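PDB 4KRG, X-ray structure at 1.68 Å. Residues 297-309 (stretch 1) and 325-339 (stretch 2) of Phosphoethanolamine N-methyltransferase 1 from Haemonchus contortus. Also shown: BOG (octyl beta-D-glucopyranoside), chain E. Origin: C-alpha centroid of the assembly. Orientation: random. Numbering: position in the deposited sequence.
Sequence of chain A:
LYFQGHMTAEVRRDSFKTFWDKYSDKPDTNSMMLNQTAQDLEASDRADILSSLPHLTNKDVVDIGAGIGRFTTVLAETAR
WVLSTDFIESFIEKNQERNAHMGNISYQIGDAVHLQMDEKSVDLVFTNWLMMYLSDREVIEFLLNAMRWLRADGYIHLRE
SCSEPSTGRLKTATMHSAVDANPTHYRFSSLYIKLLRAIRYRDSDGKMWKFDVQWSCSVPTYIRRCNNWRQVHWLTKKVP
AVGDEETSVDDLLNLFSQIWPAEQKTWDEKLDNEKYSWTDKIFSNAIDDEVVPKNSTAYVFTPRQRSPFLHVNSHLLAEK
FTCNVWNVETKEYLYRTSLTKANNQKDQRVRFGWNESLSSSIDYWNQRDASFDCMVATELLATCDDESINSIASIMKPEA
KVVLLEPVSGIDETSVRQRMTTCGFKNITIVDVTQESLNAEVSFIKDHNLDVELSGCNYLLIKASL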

# COMPACT_ATOMS: atom_id res chain seq x y z
N THR A 297 1.53 10.06 -18.46
CA THR A 297 1.17 9.23 -17.32
C THR A 297 -0.32 8.91 -17.36
O THR A 297 -1.16 9.80 -17.32
N ALA A 298 -0.64 7.63 -17.47
CA ALA A 298 -2.03 7.17 -17.52
C ALA A 298 -2.54 6.84 -16.12
O ALA A 298 -1.81 6.29 -15.30
N TYR A 299 -3.79 7.17 -15.85
CA TYR A 299 -4.42 6.76 -14.61
C TYR A 299 -5.26 5.53 -14.91
O TYR A 299 -6.13 5.57 -15.77
N VAL A 300 -4.96 4.43 -14.24
CA VAL A 300 -5.68 3.18 -14.48
C VAL A 300 -6.43 2.73 -13.22
O VAL A 300 -5.88 2.74 -12.13
N PHE A 301 -7.69 2.35 -13.39
CA PHE A 301 -8.53 1.99 -12.25
C PHE A 301 -9.16 0.62 -12.51
O PHE A 301 -9.90 0.45 -13.47
N THR A 302 -8.84 -0.37 -11.67
CA THR A 302 -9.37 -1.73 -11.85
C THR A 302 -9.87 -2.33 -10.53
O THR A 302 -9.09 -2.92 -9.78
N PRO A 303 -11.17 -2.19 -10.25
CA PRO A 303 -11.73 -2.67 -8.98
C PRO A 303 -11.91 -4.19 -8.94
O PRO A 303 -12.00 -4.75 -7.84
N ARG A 304 -11.96 -4.82 -10.11
CA ARG A 304 -12.11 -6.28 -10.21
C ARG A 304 -13.27 -6.80 -9.37
O ARG A 304 -13.07 -7.65 -8.50
N GLN A 305 -14.46 -6.30 -9.64
CA GLN A 305 -15.65 -6.72 -8.90
C GLN A 305 -16.28 -7.97 -9.50
O GLN A 305 -16.48 -8.96 -8.81
N ARG A 306 -16.59 -7.91 -10.79
CA ARG A 306 -17.25 -9.03 -11.45
C ARG A 306 -16.34 -10.25 -11.53
O ARG A 306 -16.80 -11.38 -11.48
N SER A 307 -15.04 -10.01 -11.63
CA SER A 307 -14.09 -11.08 -11.86
C SER A 307 -12.69 -10.62 -11.52
O SER A 307 -12.34 -9.48 -11.79
N PRO A 308 -11.87 -11.51 -10.95
CA PRO A 308 -10.48 -11.13 -10.67
C PRO A 308 -9.68 -10.89 -11.95
O PRO A 308 -8.66 -10.19 -11.93
N PHE A 309 -10.15 -11.46 -13.05
CA PHE A 309 -9.45 -11.38 -14.32
C PHE A 309 -9.84 -10.17 -15.16
O PHE A 309 -9.25 -9.91 -16.21
N VAL A 325 2.43 4.56 -15.83
CA VAL A 325 1.09 4.16 -15.43
C VAL A 325 0.95 4.10 -13.92
O VAL A 325 1.83 3.57 -13.23
N TRP A 326 -0.13 4.67 -13.40
CA TRP A 326 -0.56 4.44 -12.03
C TRP A 326 -1.87 3.66 -12.06
O TRP A 326 -2.88 4.14 -12.57
N ASN A 327 -1.85 2.46 -11.50
CA ASN A 327 -2.99 1.56 -11.54
C ASN A 327 -3.52 1.36 -10.13
O ASN A 327 -2.81 0.84 -9.26
N VAL A 328 -4.76 1.78 -9.91
CA VAL A 328 -5.42 1.66 -8.62
C VAL A 328 -6.10 0.31 -8.51
O VAL A 328 -6.82 -0.09 -9.42
N GLU A 329 -5.86 -0.40 -7.41
CA GLU A 329 -6.56 -1.65 -7.11
C GLU A 329 -7.38 -1.43 -5.84
O GLU A 329 -7.00 -0.63 -4.98
N THR A 330 -8.51 -2.12 -5.71
CA THR A 330 -9.32 -2.00 -4.49
C THR A 330 -9.45 -3.32 -3.74
O THR A 330 -10.00 -3.36 -2.64
N LYS A 331 -8.95 -4.40 -4.33
CA LYS A 331 -8.95 -5.70 -3.67
C LYS A 331 -7.55 -6.05 -3.17
O LYS A 331 -6.64 -6.25 -3.98
N GLU A 332 -7.38 -6.12 -1.85
CA GLU A 332 -6.06 -6.33 -1.24
C GLU A 332 -5.27 -7.50 -1.83
O GLU A 332 -4.08 -7.36 -2.10
N TYR A 333 -5.93 -8.63 -2.03
CA TYR A 333 -5.25 -9.84 -2.49
C TYR A 333 -4.79 -9.68 -3.92
O TYR A 333 -3.77 -10.24 -4.32
N LEU A 334 -5.56 -8.94 -4.70
CA LEU A 334 -5.29 -8.77 -6.12
C LEU A 334 -4.23 -7.68 -6.31
O LEU A 334 -3.40 -7.75 -7.20
N TYR A 335 -4.26 -6.69 -5.42
CA TYR A 335 -3.21 -5.68 -5.38
C TYR A 335 -1.85 -6.32 -5.11
O TYR A 335 -0.86 -5.99 -5.76
N ARG A 336 -1.80 -7.24 -4.15
CA ARG A 336 -0.57 -7.97 -3.86
C ARG A 336 -0.04 -8.65 -5.15
O ARG A 336 1.14 -8.55 -5.46
N THR A 337 -0.91 -9.35 -5.88
CA THR A 337 -0.46 -10.03 -7.10
C THR A 337 0.04 -9.05 -8.15
O THR A 337 0.87 -9.41 -8.99
N SER A 338 -0.45 -7.82 -8.13
CA SER A 338 0.07 -6.80 -9.03
C SER A 338 1.48 -6.38 -8.61
O SER A 338 2.33 -6.11 -9.47
N LEU A 339 1.73 -6.33 -7.31
CA LEU A 339 3.09 -6.06 -6.82
C LEU A 339 4.04 -7.19 -7.19
O LEU A 339 5.20 -6.95 -7.55

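The strongest polar contact between the two stretches is the salt bridge of R304 with E329, in which R304 NH2 lies 2.7 Å from E329 OE2 and R304 NE lies 2.8 Å from E329 OE1. Both hydrogen bonds are bent and weak. R304 points toward stretch 2 and reaches the carboxylate through an m, t, t chain; E329 (chi1 m) starts out on the sheet face of V300 and N327, but its end comes nearer stretch 1. The carboxylate is held from the helix as well, S338 OG donating to E329 OE2 at 2.6 Å. Two waters extend this cluster: one accepts weakly from R304 NH2 (3.4 Å) and donates to S338 OG (2.9 Å), while the other links R304 NH1 (3.0 Å) to T337 OG1 (2.9 Å). K331, chi1 m, also points toward stretch 1, and its NZ donates to P303 O at 2.8 Å.

Beyond these charged groups, the parallel strands are joined by backbone hydrogen bonds, including V300 N to W326 O and V328 N to V300 O, both 2.7 Å. Their side chains alternate between the sheet faces. On one, Y299, F301, W326 and V328 all adopt chi1 t. V328 packs against the rings of Y299 and F301, its CG2 3.7 Å from Y299 CE1 and its CB 3.9 Å from F301 CD1; W326 CD1 approaches Y299 CE1 at 4.1 Å. On the other face, V300 and V325, both t, meet through CG2 and CG1 at 3.7 Å.

Past the strands, L334 (m, t) points toward stretch 1, its CD1 contacting R304 CD at 3.5 Å and P308 CB at 4.2 Å. R304 CD thus packs against L334, whose CB also lies near the guanidinium. At the opposite end, octyl glucoside O6 approaches T297 N at 3.4 Å.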

# COMPACT_ATOMS: atom_id res chain seq x y z
CB THR A 297 1.54 9.88 -15.97
OG1 THR A 297 2.95 10.14 -15.94
CG2 THR A 297 1.19 8.96 -14.82
CB ALA A 298 -2.14 5.95 -18.42
CB TYR A 299 -5.30 7.90 -14.08
CG TYR A 299 -6.01 7.62 -12.76
CD1 TYR A 299 -5.34 7.71 -11.55
CD2 TYR A 299 -7.36 7.32 -12.74
CE1 TYR A 299 -5.99 7.47 -10.35
CE2 TYR A 299 -8.02 7.08 -11.55
CZ TYR A 299 -7.33 7.16 -10.36
OH TYR A 299 -8.00 6.94 -9.19
CB VAL A 300 -4.72 2.07 -14.98
CG1 VAL A 300 -5.40 0.69 -14.96
CG2 VAL A 300 -4.22 2.39 -16.38
CB PHE A 301 -9.61 3.07 -12.04
CG PHE A 301 -10.60 2.76 -10.94
CD1 PHE A 301 -10.26 2.95 -9.61
CD2 PHE A 301 -11.88 2.33 -11.24
CE1 PHE A 301 -11.17 2.68 -8.61
CE2 PHE A 301 -12.79 2.06 -10.25
CZ PHE A 301 -12.44 2.24 -8.93
CB THR A 302 -8.32 -2.66 -12.50
OG1 THR A 302 -7.15 -2.71 -11.68
CG2 THR A 302 -7.93 -2.16 -13.88
CB PRO A 303 -13.10 -1.99 -8.92
CG PRO A 303 -13.47 -1.80 -10.36
CD PRO A 303 -12.18 -1.48 -11.06
CB ARG A 304 -10.81 -6.98 -9.82
CG ARG A 304 -9.59 -6.56 -10.64
CD ARG A 304 -8.33 -7.14 -10.04
NE ARG A 304 -7.11 -6.55 -10.58
CZ ARG A 304 -6.07 -7.25 -10.99
NH1 ARG A 304 -6.09 -8.57 -10.93
NH2 ARG A 304 -5.00 -6.63 -11.47
CB GLN A 305 -16.68 -5.60 -8.83
CG GLN A 305 -17.94 -6.05 -8.13
CD GLN A 305 -19.06 -5.04 -8.16
OE1 GLN A 305 -19.47 -4.53 -7.11
NE2 GLN A 305 -19.58 -4.76 -9.35
CB ARG A 306 -17.72 -8.62 -12.85
CG ARG A 306 -18.44 -9.71 -13.62
CD ARG A 306 -19.66 -10.21 -12.88
NE ARG A 306 -20.56 -9.11 -12.53
CZ ARG A 306 -21.63 -9.24 -11.75
NH1 ARG A 306 -21.95 -10.43 -11.25
NH2 ARG A 306 -22.39 -8.19 -11.48
CB SER A 307 -14.14 -11.51 -13.33
OG SER A 307 -12.98 -12.24 -13.67
CB PRO A 308 -9.93 -12.34 -9.92
CG PRO A 308 -10.80 -13.48 -10.35
CD PRO A 308 -12.16 -12.90 -10.55
CB PHE A 309 -9.66 -12.67 -15.12
CG PHE A 309 -9.33 -13.91 -14.33
CD1 PHE A 309 -8.06 -14.08 -13.79
CD2 PHE A 309 -10.29 -14.89 -14.10
CE1 PHE A 309 -7.75 -15.21 -13.06
CE2 PHE A 309 -9.98 -16.01 -13.38
CZ PHE A 309 -8.71 -16.17 -12.85
CB VAL A 325 0.69 2.77 -16.03
CG1 VAL A 325 -0.67 2.33 -15.52
CG2 VAL A 325 0.71 2.80 -17.55
CB TRP A 326 -0.76 5.76 -11.28
CG TRP A 326 -1.22 5.55 -9.87
CD1 TRP A 326 -2.50 5.43 -9.43
CD2 TRP A 326 -0.38 5.41 -8.72
NE1 TRP A 326 -2.52 5.23 -8.07
CE2 TRP A 326 -1.23 5.22 -7.61
CE3 TRP A 326 1.00 5.44 -8.52
CZ2 TRP A 326 -0.74 5.06 -6.31
CZ3 TRP A 326 1.49 5.29 -7.23
CH2 TRP A 326 0.62 5.09 -6.14
CB ASN A 327 -2.56 0.23 -12.16
CG ASN A 327 -3.71 -0.78 -12.33
OD1 ASN A 327 -4.77 -0.67 -11.72
ND2 ASN A 327 -3.46 -1.78 -13.15
CB VAL A 328 -6.51 2.75 -8.46
CG1 VAL A 328 -7.14 2.68 -7.09
CG2 VAL A 328 -5.92 4.13 -8.71
CB GLU A 329 -5.55 -2.79 -6.89
CG GLU A 329 -4.57 -3.03 -8.05
CD GLU A 329 -5.07 -4.05 -9.06
OE1 GLU A 329 -6.27 -4.40 -9.03
OE2 GLU A 329 -4.26 -4.51 -9.89
CB THR A 330 -10.72 -1.43 -4.77
OG1 THR A 330 -11.48 -2.37 -5.54
CG2 THR A 330 -10.63 -0.12 -5.53
CB LYS A 331 -9.45 -6.79 -4.64
CG LYS A 331 -10.76 -6.47 -5.34
CD LYS A 331 -11.97 -6.99 -4.56
CE LYS A 331 -13.25 -6.98 -5.40
NZ LYS A 331 -13.71 -5.60 -5.74
CB GLU A 332 -6.19 -6.53 0.28
CG GLU A 332 -6.69 -5.32 1.03
CD GLU A 332 -8.20 -5.32 1.23
OE1 GLU A 332 -8.92 -5.97 0.44
OE2 GLU A 332 -8.67 -4.67 2.18
CB TYR A 333 -6.17 -11.05 -2.40
CG TYR A 333 -6.52 -11.47 -1.00
CD1 TYR A 333 -5.57 -11.46 0.01
CD2 TYR A 333 -7.80 -11.90 -0.69
CE1 TYR A 333 -5.89 -11.86 1.30
CE2 TYR A 333 -8.13 -12.30 0.59
CZ TYR A 333 -7.17 -12.28 1.58
OH TYR A 333 -7.51 -12.68 2.85
CB LEU A 334 -6.59 -8.48 -6.88
CG LEU A 334 -7.69 -9.49 -6.51
CD1 LEU A 334 -8.98 -9.23 -7.25
CD2 LEU A 334 -7.24 -10.90 -6.76
CB TYR A 335 -3.56 -4.62 -4.33
CG TYR A 335 -2.42 -3.75 -3.81
CD1 TYR A 335 -1.88 -2.72 -4.58
CD2 TYR A 335 -1.95 -3.90 -2.52
CE1 TYR A 335 -0.87 -1.91 -4.08
CE2 TYR A 335 -0.95 -3.10 -2.00
CZ TYR A 335 -0.41 -2.11 -2.79
OH TYR A 335 0.58 -1.31 -2.27
CB ARG A 336 -0.80 -8.98 -2.71
CG ARG A 336 0.41 -9.84 -2.26
CD ARG A 336 0.83 -10.87 -3.32
NE ARG A 336 1.17 -12.21 -2.84
CZ ARG A 336 2.36 -12.55 -2.36
NH1 ARG A 336 3.32 -11.65 -2.23
NH2 ARG A 336 2.57 -13.80 -1.98
CB THR A 337 -1.56 -10.92 -7.72
OG1 THR A 337 -2.57 -10.11 -8.32
CG2 THR A 337 -2.17 -11.82 -6.67
CB SER A 338 -0.85 -5.59 -9.10
OG SER A 338 -2.01 -5.89 -9.85
CB LEU A 339 3.11 -5.81 -5.30
CG LEU A 339 2.48 -4.51 -4.80
CD1 LEU A 339 2.80 -4.28 -3.32
CD2 LEU A 339 2.95 -3.34 -5.63
C1 BOG E . 1.42 14.40 -13.50
O1 BOG E . 1.55 13.64 -12.36
C2 BOG E . 1.77 15.85 -13.22
O2 BOG E . 0.83 16.38 -12.30
C3 BOG E . 1.74 16.65 -14.48
O3 BOG E . 2.14 18.02 -14.21
C4 BOG E . 2.62 16.05 -15.53
O4 BOG E . 2.51 16.80 -16.76
C5 BOG E . 2.25 14.60 -15.79
O5 BOG E . 2.30 13.83 -14.54
C6 BOG E . 3.17 13.99 -16.75
O6 BOG E . 2.41 13.27 -17.67
C1' BOG E . 0.60 12.57 -12.31
C2' BOG E . 0.82 11.82 -10.97
C3' BOG E . 2.25 11.33 -10.81
C4' BOG E . 2.52 9.96 -10.71
C5' BOG E . 3.86 9.42 -11.28
C6' BOG E . 4.11 7.94 -10.96
C7' BOG E . 3.59 6.97 -12.05
C8' BOG E . 4.72 6.33 -12.79
O HOH W 1 -1.74 -6.86 -12.54
O HOH W 2 -3.28 -9.59 -11.11